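Local coordinates for SidF, inhibitor of growth family, member 3 (Legionella pneumophila subsp. pneumophila, PDB 4FYE), which probably removes a phosphate from phosphoinositide lipids, as a membrane-associated phosphatase of the Legionella SidF family, at residues Q28-V40 / G67-N81. The protein carries 1 engineered substitution. Sequence-based numbering, arbitrary orientation.
Sequences QHLAYGYPGERQV and GQPDVIQEANNYIDN
Tyr34 reaches from the loop that leads into strand 39-42 across the first turn of helix 71-92 and ends among polar atoms beside the helix start. Its CB points neither at the helix segment nor away from it; chi1 of -51°, with CG beside the backbone N, swings the ring against Gln73 and brings its far end nearer the helix. CD1 lies loosely by Gln73 CG and CD2 by Gln73 CB, which sits over the ring centre in a CH-pi contact, 3.9 Å from the centroid. CE1 comes 3.4 Å from Gln68 O and also touches Asp70 CB, while CE2 has Gln73 CB over its face and Glu74 OE2 at the ring edge, near its plane. At the tip, Tyr34 OH accepts from Asp70 N at 2.9 Å. Tyr34 OH also donates to Glu74 OE2 at 2.7 Å, on the anti side of the carboxylate; this pair of bonds should limit the ring's swing. The same oxygen of Glu74 is hydrogen-bonded to Ser715. Asp70 is the helix N-cap, its OD1 receiving a weak bond from Gln73 N. The contact joins helix 71-92 to the approach to strand 39-42, an edge of the six-stranded mixed sheet. The bend of Gln73 at chi2 (-63°) brings OE1 to Tyr34 N at 2.9 Å, the donor tilted from the amide's carbonyl plane. One turn on, Asn77 ND2 gives Tyr32 O a weak bond; Arg38 NH1 also donates to that carbonyl, and Tyr34 CD2 lies over one guanidinium face, offset toward its rim. A further turn along, Asn81 grips Ala31 with both ends of its amide: OD1 accepts from Ala31 N at 2.8 Å, and ND2 donates to Ala31 O at 3.1 Å. Before the helix, extended Glu37 brings OE2 to Gly67 N at 2.7 Å.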
ATOM      1  N   GLN A  28      23.098  -4.764  12.351  1.00 73.59           N
ATOM      2  CA  GLN A  28      21.759  -4.656  11.731  1.00 69.02           C
ATOM      3  C   GLN A  28      20.972  -3.538  12.394  1.00 67.98           C
ATOM      4  O   GLN A  28      21.194  -3.224  13.563  1.00 65.52           O
ATOM      5  CB  GLN A  28      21.014  -5.992  11.801  1.00 62.64           C
ATOM      6  CG  GLN A  28      21.903  -7.156  11.390  1.00 66.89           C
ATOM      7  CD  GLN A  28      21.274  -8.519  11.519  1.00 63.77           C
ATOM      8  OE1 GLN A  28      20.179  -8.666  12.046  1.00 67.43           O
ATOM      9  NE2 GLN A  28      21.961  -9.532  11.003  1.00 69.20           N
ATOM     10  N   HIS A  29      20.088  -2.904  11.636  1.00 64.98           N
ATOM     11  CA  HIS A  29      19.186  -1.917  12.224  1.00 65.14           C
ATOM     12  C   HIS A  29      18.187  -2.422  13.274  1.00 67.24           C
ATOM     13  O   HIS A  29      17.678  -1.651  14.097  1.00 64.38           O
ATOM     14  CB  HIS A  29      18.491  -1.171  11.089  1.00 67.05           C
ATOM     15  CG  HIS A  29      19.469  -0.471  10.151  1.00 74.24           C
ATOM     16  ND1 HIS A  29      20.584   0.200  10.602  1.00 69.70           N
ATOM     17  CD2 HIS A  29      19.472  -0.354   8.770  1.00 64.16           C
ATOM     18  CE1 HIS A  29      21.259   0.689   9.556  1.00 72.98           C
ATOM     19  NE2 HIS A  29      20.586   0.345   8.428  1.00 75.45           N
ATOM     20  N   LEU A  30      17.871  -3.709  13.261  1.00 61.81           N
ATOM     21  CA  LEU A  30      16.893  -4.237  14.202  1.00 59.44           C
ATOM     22  C   LEU A  30      16.897  -5.759  14.071  1.00 54.67           C
ATOM     23  O   LEU A  30      17.436  -6.303  13.101  1.00 53.12           O
ATOM     24  CB  LEU A  30      15.503  -3.634  13.922  1.00 60.44           C
ATOM     25  CG  LEU A  30      14.709  -4.207  12.730  1.00 62.39           C
ATOM     26  CD1 LEU A  30      13.429  -4.949  13.151  1.00 55.84           C
ATOM     27  CD2 LEU A  30      14.378  -3.075  11.798  1.00 57.59           C
ATOM     28  N   ALA A  31      16.314  -6.443  15.041  1.00 51.12           N
ATOM     29  CA  ALA A  31      16.363  -7.891  15.023  1.00 51.46           C
ATOM     30  C   ALA A  31      15.197  -8.486  14.268  1.00 47.84           C
ATOM     31  O   ALA A  31      14.033  -8.202  14.543  1.00 45.30           O
ATOM     32  CB  ALA A  31      16.410  -8.440  16.425  1.00 48.27           C
ATOM     33  N   TYR A  32      15.531  -9.315  13.301  1.00 48.19           N
ATOM     34  CA  TYR A  32      14.519 -10.048  12.530  1.00 45.99           C
ATOM     35  C   TYR A  32      14.332 -11.538  12.878  1.00 47.45           C
ATOM     36  O   TYR A  32      13.271 -12.092  12.554  1.00 51.05           O
ATOM     37  CB  TYR A  32      14.927  -9.958  11.098  1.00 45.33           C
ATOM     38  CG  TYR A  32      14.781  -8.605  10.553  1.00 44.01           C
ATOM     39  CD1 TYR A  32      13.521  -8.167  10.047  1.00 40.12           C
ATOM     40  CD2 TYR A  32      15.873  -7.742  10.488  1.00 43.55           C
ATOM     41  CE1 TYR A  32      13.370  -6.898   9.490  1.00 38.00           C
ATOM     42  CE2 TYR A  32      15.726  -6.464   9.935  1.00 42.83           C
ATOM     43  CZ  TYR A  32      14.495  -6.057   9.443  1.00 44.68           C
ATOM     44  OH  TYR A  32      14.390  -4.825   8.848  1.00 53.12           O
ATOM     45  N   GLY A  33      15.348 -12.156  13.516  1.00 43.87           N
ATOM     46  CA  GLY A  33      15.374 -13.556  13.920  1.00 42.52           C
ATOM     47  C   GLY A  33      15.404 -14.486  12.708  1.00 49.49           C
ATOM     48  O   GLY A  33      15.700 -14.053  11.591  1.00 47.76           O
ATOM     49  N   TYR A  34      15.050 -15.758  12.910  1.00 48.47           N
ATOM     50  CA  TYR A  34      15.190 -16.753  11.872  1.00 48.08           C
ATOM     51  C   TYR A  34      16.590 -16.666  11.200  1.00 52.37           C
ATOM     52  O   TYR A  34      16.710 -16.447   9.982  1.00 50.84           O
ATOM     53  CB  TYR A  34      14.037 -16.641  10.855  1.00 45.17           C
ATOM     54  CG  TYR A  34      12.635 -16.617  11.484  1.00 45.96           C
ATOM     55  CD1 TYR A  34      11.884 -17.826  11.657  1.00 43.01           C
ATOM     56  CD2 TYR A  34      12.065 -15.420  11.952  1.00 42.73           C
ATOM     57  CE1 TYR A  34      10.626 -17.825  12.250  1.00 36.11           C
ATOM     58  CE2 TYR A  34      10.810 -15.421  12.574  1.00 38.73           C
ATOM     59  CZ  TYR A  34      10.084 -16.617  12.690  1.00 41.23           C
ATOM     60  OH  TYR A  34       8.815 -16.602  13.285  1.00 37.55           O
ATOM     61  N   PRO A  35      17.654 -16.856  11.987  1.00 52.89           N
ATOM     62  CA  PRO A  35      18.990 -16.818  11.358  1.00 54.96           C
ATOM     63  C   PRO A  35      19.155 -17.800  10.143  1.00 55.34           C
ATOM     64  O   PRO A  35      18.676 -18.916  10.167  1.00 55.56           O
ATOM     65  CB  PRO A  35      19.940 -17.161  12.507  1.00 52.69           C
ATOM     66  CG  PRO A  35      19.109 -17.970  13.494  1.00 52.42           C
ATOM     67  CD  PRO A  35      17.691 -17.399  13.361  1.00 56.38           C
ATOM     68  N   GLY A  36      19.782 -17.352   9.065  1.00 55.35           N
ATOM     69  CA  GLY A  36      19.916 -18.192   7.886  1.00 54.53           C
ATOM     70  C   GLY A  36      18.660 -18.251   7.045  1.00 57.74           C
ATOM     71  O   GLY A  36      18.728 -18.697   5.929  1.00 62.12           O
ATOM     72  N   GLU A  37      17.508 -17.800   7.536  1.00 54.45           N
ATOM     73  CA  GLU A  37      16.377 -17.604   6.613  1.00 51.32           C
ATOM     74  C   GLU A  37      16.252 -16.100   6.321  1.00 50.97           C
ATOM     75  O   GLU A  37      16.272 -15.720   5.151  1.00 49.29           O
ATOM     76  CB  GLU A  37      15.062 -18.238   7.079  1.00 47.26           C
ATOM     77  CG  GLU A  37      13.802 -17.567   6.482  1.00 51.28           C
ATOM     78  CD  GLU A  37      12.405 -18.044   7.060  1.00 58.15           C
ATOM     79  OE1 GLU A  37      12.304 -18.862   8.031  1.00 59.38           O
ATOM     80  OE2 GLU A  37      11.342 -17.605   6.523  1.00 62.87           O
ATOM     81  N   ARG A  38      16.195 -15.254   7.365  1.00 51.47           N
ATOM     82  CA  ARG A  38      16.101 -13.760   7.183  1.00 48.80           C
ATOM     83  C   ARG A  38      17.513 -13.185   7.079  1.00 49.26           C
ATOM     84  O   ARG A  38      18.159 -12.819   8.072  1.00 47.89           O
ATOM     85  CB  ARG A  38      15.245 -13.079   8.266  1.00 42.81           C
ATOM     86  CG  ARG A  38      13.756 -13.461   8.197  1.00 41.37           C
ATOM     87  CD  ARG A  38      12.989 -12.811   9.321  1.00 42.05           C
ATOM     88  NE  ARG A  38      11.570 -13.090   9.225  1.00 40.20           N
ATOM     89  CZ  ARG A  38      10.629 -12.620  10.050  1.00 39.00           C
ATOM     90  NH1 ARG A  38      10.935 -11.858  11.095  1.00 39.45           N
ATOM     91  NH2 ARG A  38       9.362 -12.931   9.842  1.00 38.11           N
ATOM     92  N   GLN A  39      18.011 -13.122   5.862  1.00 45.75           N
ATOM     93  CA  GLN A  39      19.370 -12.742   5.703  1.00 46.20           C
ATOM     94  C   GLN A  39      19.479 -11.269   5.404  1.00 46.98           C
ATOM     95  O   GLN A  39      18.644 -10.701   4.695  1.00 46.26           O
ATOM     96  CB  GLN A  39      19.967 -13.605   4.637  1.00 48.28           C
ATOM     97  CG  GLN A  39      19.855 -15.056   5.086  1.00 52.52           C
ATOM     98  CD  GLN A  39      20.973 -15.850   4.482  1.00 64.56           C
ATOM     99  OE1 GLN A  39      21.084 -15.929   3.252  1.00 62.84           O
ATOM    100  NE2 GLN A  39      21.874 -16.358   5.335  1.00 68.43           N
ATOM    101  N   VAL A  40      20.491 -10.660   5.992  1.00 47.31           N
ATOM    102  CA  VAL A  40      20.677  -9.244   5.928  1.00 51.32           C
ATOM    103  C   VAL A  40      21.948  -8.852   5.188  1.00 54.17           C
ATOM    104  O   VAL A  40      23.004  -9.494   5.320  1.00 53.71           O
ATOM    105  CB  VAL A  40      20.675  -8.641   7.332  1.00 53.74           C
ATOM    106  CG1 VAL A  40      20.540  -7.127   7.248  1.00 51.82           C
ATOM    107  CG2 VAL A  40      19.506  -9.202   8.112  1.00 53.60           C
ATOM    108  N   GLY A  67       8.965 -18.799   6.258  1.00 42.87           N
ATOM    109  CA  GLY A  67       7.715 -18.045   6.386  1.00 41.91           C
ATOM    110  C   GLY A  67       6.780 -18.709   7.418  1.00 40.98           C
ATOM    111  O   GLY A  67       5.553 -18.548   7.385  1.00 41.42           O
ATOM    112  N   GLN A  68       7.360 -19.426   8.368  1.00 40.67           N
ATOM    113  CA  GLN A  68       6.578 -20.194   9.288  1.00 43.36           C
ATOM    114  C   GLN A  68       6.749 -19.602  10.677  1.00 39.85           C
ATOM    115  O   GLN A  68       7.861 -19.359  11.077  1.00 43.33           O
ATOM    116  CB  GLN A  68       7.093 -21.622   9.177  1.00 47.49           C
ATOM    117  CG  GLN A  68       6.008 -22.648   9.315  1.00 60.81           C
ATOM    118  CD  GLN A  68       5.059 -22.755   8.124  1.00 53.64           C
ATOM    119  OE1 GLN A  68       3.882 -22.723   8.285  1.00 56.82           O
ATOM    120  NE2 GLN A  68       5.576 -22.976   6.982  1.00 58.82           N
ATOM    121  N   PRO A  69       5.659 -19.321  11.441  1.00 40.83           N
ATOM    122  CA  PRO A  69       5.961 -18.659  12.778  1.00 39.79           C
ATOM    123  C   PRO A  69       6.657 -19.568  13.715  1.00 42.59           C
ATOM    124  O   PRO A  69       6.330 -20.761  13.809  1.00 41.31           O
ATOM    125  CB  PRO A  69       4.615 -18.395  13.388  1.00 35.34           C
ATOM    126  CG  PRO A  69       3.651 -18.567  12.267  1.00 36.25           C
ATOM    127  CD  PRO A  69       4.225 -19.466  11.227  1.00 35.78           C
ATOM    128  N   ASP A  70       7.589 -19.003  14.453  1.00 44.43           N
ATOM    129  CA  ASP A  70       8.278 -19.758  15.466  1.00 41.73           C
ATOM    130  C   ASP A  70       8.298 -18.925  16.757  1.00 40.91           C
ATOM    131  O   ASP A  70       8.914 -17.850  16.755  1.00 42.28           O
ATOM    132  CB  ASP A  70       9.695 -20.017  14.962  1.00 42.42           C
ATOM    133  CG  ASP A  70      10.549 -20.796  16.000  1.00 49.66           C
ATOM    134  OD1 ASP A  70      10.341 -20.608  17.230  1.00 46.64           O
ATOM    135  OD2 ASP A  70      11.431 -21.582  15.599  1.00 54.04           O
ATOM    136  N   VAL A  71       7.662 -19.372  17.846  1.00 41.10           N
ATOM    137  CA  VAL A  71       7.522 -18.444  19.010  1.00 46.74           C
ATOM    138  C   VAL A  71       8.814 -18.103  19.759  1.00 43.01           C
ATOM    139  O   VAL A  71       9.004 -16.989  20.249  1.00 41.05           O
ATOM    140  CB  VAL A  71       6.411 -18.791  20.018  1.00 51.97           C
ATOM    141  CG1 VAL A  71       5.064 -18.706  19.354  1.00 58.53           C
ATOM    142  CG2 VAL A  71       6.596 -20.148  20.621  1.00 52.19           C
ATOM    143  N   ILE A  72       9.734 -19.036  19.793  1.00 43.10           N
ATOM    144  CA  ILE A  72      11.092 -18.666  20.242  1.00 44.66           C
ATOM    145  C   ILE A  72      11.736 -17.486  19.503  1.00 41.71           C
ATOM    146  O   ILE A  72      12.200 -16.537  20.145  1.00 41.34           O
ATOM    147  CB  ILE A  72      12.030 -19.857  20.255  1.00 45.32           C
ATOM    148  CG1 ILE A  72      11.403 -20.901  21.180  1.00 45.16           C
ATOM    149  CG2 ILE A  72      13.410 -19.437  20.834  1.00 41.70           C
ATOM    150  CD1 ILE A  72      12.185 -22.215  21.159  1.00 45.52           C
ATOM    151  N   GLN A  73      11.737 -17.548  18.176  1.00 42.44           N
ATOM    152  CA  GLN A  73      12.283 -16.479  17.365  1.00 44.59           C
ATOM    153  C   GLN A  73      11.549 -15.175  17.595  1.00 43.24           C
ATOM    154  O   GLN A  73      12.199 -14.161  17.737  1.00 49.76           O
ATOM    155  CB  GLN A  73      12.320 -16.821  15.877  1.00 44.03           C
ATOM    156  CG  GLN A  73      13.130 -18.058  15.570  1.00 46.32           C
ATOM    157  CD  GLN A  73      14.571 -17.869  15.949  1.00 51.42           C
ATOM    158  OE1 GLN A  73      15.202 -16.883  15.527  1.00 57.92           O
ATOM    159  NE2 GLN A  73      15.100 -18.778  16.780  1.00 49.22           N
ATOM    160  N   GLU A  74      10.226 -15.203  17.673  1.00 40.64           N
ATOM    161  CA  GLU A  74       9.462 -13.972  17.833  1.00 43.63           C
ATOM    162  C   GLU A  74       9.716 -13.397  19.223  1.00 44.20           C
ATOM    163  O   GLU A  74       9.794 -12.194  19.397  1.00 45.66           O
ATOM    164  CB  GLU A  74       7.950 -14.227  17.656  1.00 41.75           C
ATOM    165  CG  GLU A  74       7.577 -14.766  16.265  1.00 45.44           C
ATOM    166  CD  GLU A  74       7.831 -13.756  15.125  1.00 47.20           C
ATOM    167  OE1 GLU A  74       7.983 -12.534  15.355  1.00 46.11           O
ATOM    168  OE2 GLU A  74       7.900 -14.196  13.973  1.00 46.19           O
ATOM    169  N   ALA A  75       9.782 -14.270  20.209  1.00 42.46           N
ATOM    170  CA  ALA A  75      10.197 -13.874  21.546  1.00 45.07           C
ATOM    171  C   ALA A  75      11.560 -13.191  21.550  1.00 44.77           C
ATOM    172  O   ALA A  75      11.701 -12.139  22.164  1.00 44.05           O
ATOM    173  CB  ALA A  75      10.210 -15.059  22.459  1.00 40.08           C
ATOM    174  N   ASN A  76      12.551 -13.763  20.852  1.00 46.34           N
ATOM    175  CA  ASN A  76      13.852 -13.093  20.715  1.00 44.65           C
ATOM    176  C   ASN A  76      13.750 -11.746  20.041  1.00 47.19           C
ATOM    177  O   ASN A  76      14.355 -10.811  20.525  1.00 50.83           O
ATOM    178  CB  ASN A  76      14.852 -13.915  19.950  1.00 47.37           C
ATOM    179  CG  ASN A  76      15.339 -15.135  20.716  1.00 51.75           C
ATOM    180  OD1 ASN A  76      15.001 -15.361  21.855  1.00 54.07           O
ATOM    181  ND2 ASN A  76      16.082 -15.957  20.040  1.00 51.38           N
ATOM    182  N   ASN A  77      12.987 -11.634  18.947  1.00 42.70           N
ATOM    183  CA  ASN A  77      12.761 -10.352  18.273  1.00 45.83           C
ATOM    184  C   ASN A  77      12.141  -9.308  19.199  1.00 46.66           C
ATOM    185  O   ASN A  77      12.607  -8.189  19.330  1.00 52.46           O
ATOM    186  CB  ASN A  77      11.842 -10.536  17.066  1.00 44.04           C
ATOM    187  CG  ASN A  77      12.517 -11.305  15.973  1.00 47.99           C
ATOM    188  OD1 ASN A  77      13.739 -11.429  15.977  1.00 53.78           O
ATOM    189  ND2 ASN A  77      11.735 -11.848  15.044  1.00 45.41           N
ATOM    190  N   TYR A  78      11.074  -9.704  19.836  1.00 45.57           N
ATOM    191  CA  TYR A  78      10.470  -8.892  20.849  1.00 45.57           C
ATOM    192  C   TYR A  78      11.416  -8.499  21.902  1.00 45.39           C
ATOM    193  O   TYR A  78      11.445  -7.348  22.187  1.00 50.04           O
ATOM    194  CB  TYR A  78       9.298  -9.597  21.512  1.00 43.80           C
ATOM    195  CG  TYR A  78       8.578  -8.650  22.423  1.00 47.02           C
ATOM    196  CD1 TYR A  78       7.594  -7.825  21.941  1.00 42.47           C
ATOM    197  CD2 TYR A  78       8.906  -8.561  23.770  1.00 46.14           C
ATOM    198  CE1 TYR A  78       6.919  -6.969  22.786  1.00 42.86           C
ATOM    199  CE2 TYR A  78       8.229  -7.727  24.600  1.00 44.48           C
ATOM    200  CZ  TYR A  78       7.247  -6.927  24.078  1.00 47.44           C
ATOM    201  OH  TYR A  78       6.563  -6.083  24.892  1.00 53.48           O
ATOM    202  N   ILE A  79      12.187  -9.432  22.497  1.00 48.89           N
ATOM    203  CA  ILE A  79      13.103  -9.027  23.553  1.00 48.39           C
ATOM    204  C   ILE A  79      14.091  -7.937  23.038  1.00 49.14           C
ATOM    205  O   ILE A  79      14.212  -6.866  23.615  1.00 51.71           O
ATOM    206  CB  ILE A  79      13.924 -10.191  24.118  1.00 53.05           C
ATOM    207  CG1 ILE A  79      13.098 -11.406  24.593  1.00 58.09           C
ATOM    208  CG2 ILE A  79      14.874  -9.720  25.180  1.00 46.58           C
ATOM    209  CD1 ILE A  79      12.210 -11.229  25.760  1.00 58.11           C
ATOM    210  N   ASP A  80      14.766  -8.208  21.932  1.00 50.30           N
ATOM    211  CA  ASP A  80      15.889  -7.421  21.470  1.00 53.42           C
ATOM    212  C   ASP A  80      15.420  -6.072  21.019  1.00 52.42           C
ATOM    213  O   ASP A  80      16.107  -5.072  21.262  1.00 56.23           O
ATOM    214  CB  ASP A  80      16.594  -8.100  20.268  1.00 57.00           C
ATOM    215  CG  ASP A  80      17.350  -9.380  20.657  1.00 66.60           C
ATOM    216  OD1 ASP A  80      17.623  -9.617  21.866  1.00 66.75           O
ATOM    217  OD2 ASP A  80      17.670 -10.180  19.741  1.00 72.78           O
ATOM    218  N   ASN A  81      14.275  -6.053  20.333  1.00 50.21           N
ATOM    219  CA  ASN A  81      13.778  -4.817  19.740  1.00 51.28           C
ATOM    220  C   ASN A  81      13.259  -3.876  20.846  1.00 51.43           C
ATOM    221  O   ASN A  81      13.491  -2.708  20.789  1.00 52.62           O
ATOM    222  CB  ASN A  81      12.760  -5.058  18.620  1.00 47.55           C
ATOM    223  CG  ASN A  81      13.391  -5.680  17.339  1.00 47.80           C
ATOM    224  OD1 ASN A  81      14.540  -5.450  17.021  1.00 49.13           O
ATOM    225  ND2 ASN A  81      12.618  -6.456  16.611  1.00 45.57           N
TER
HETATM  226  O   HOH W   1      10.075 -20.051   9.102  1.00 50.59           O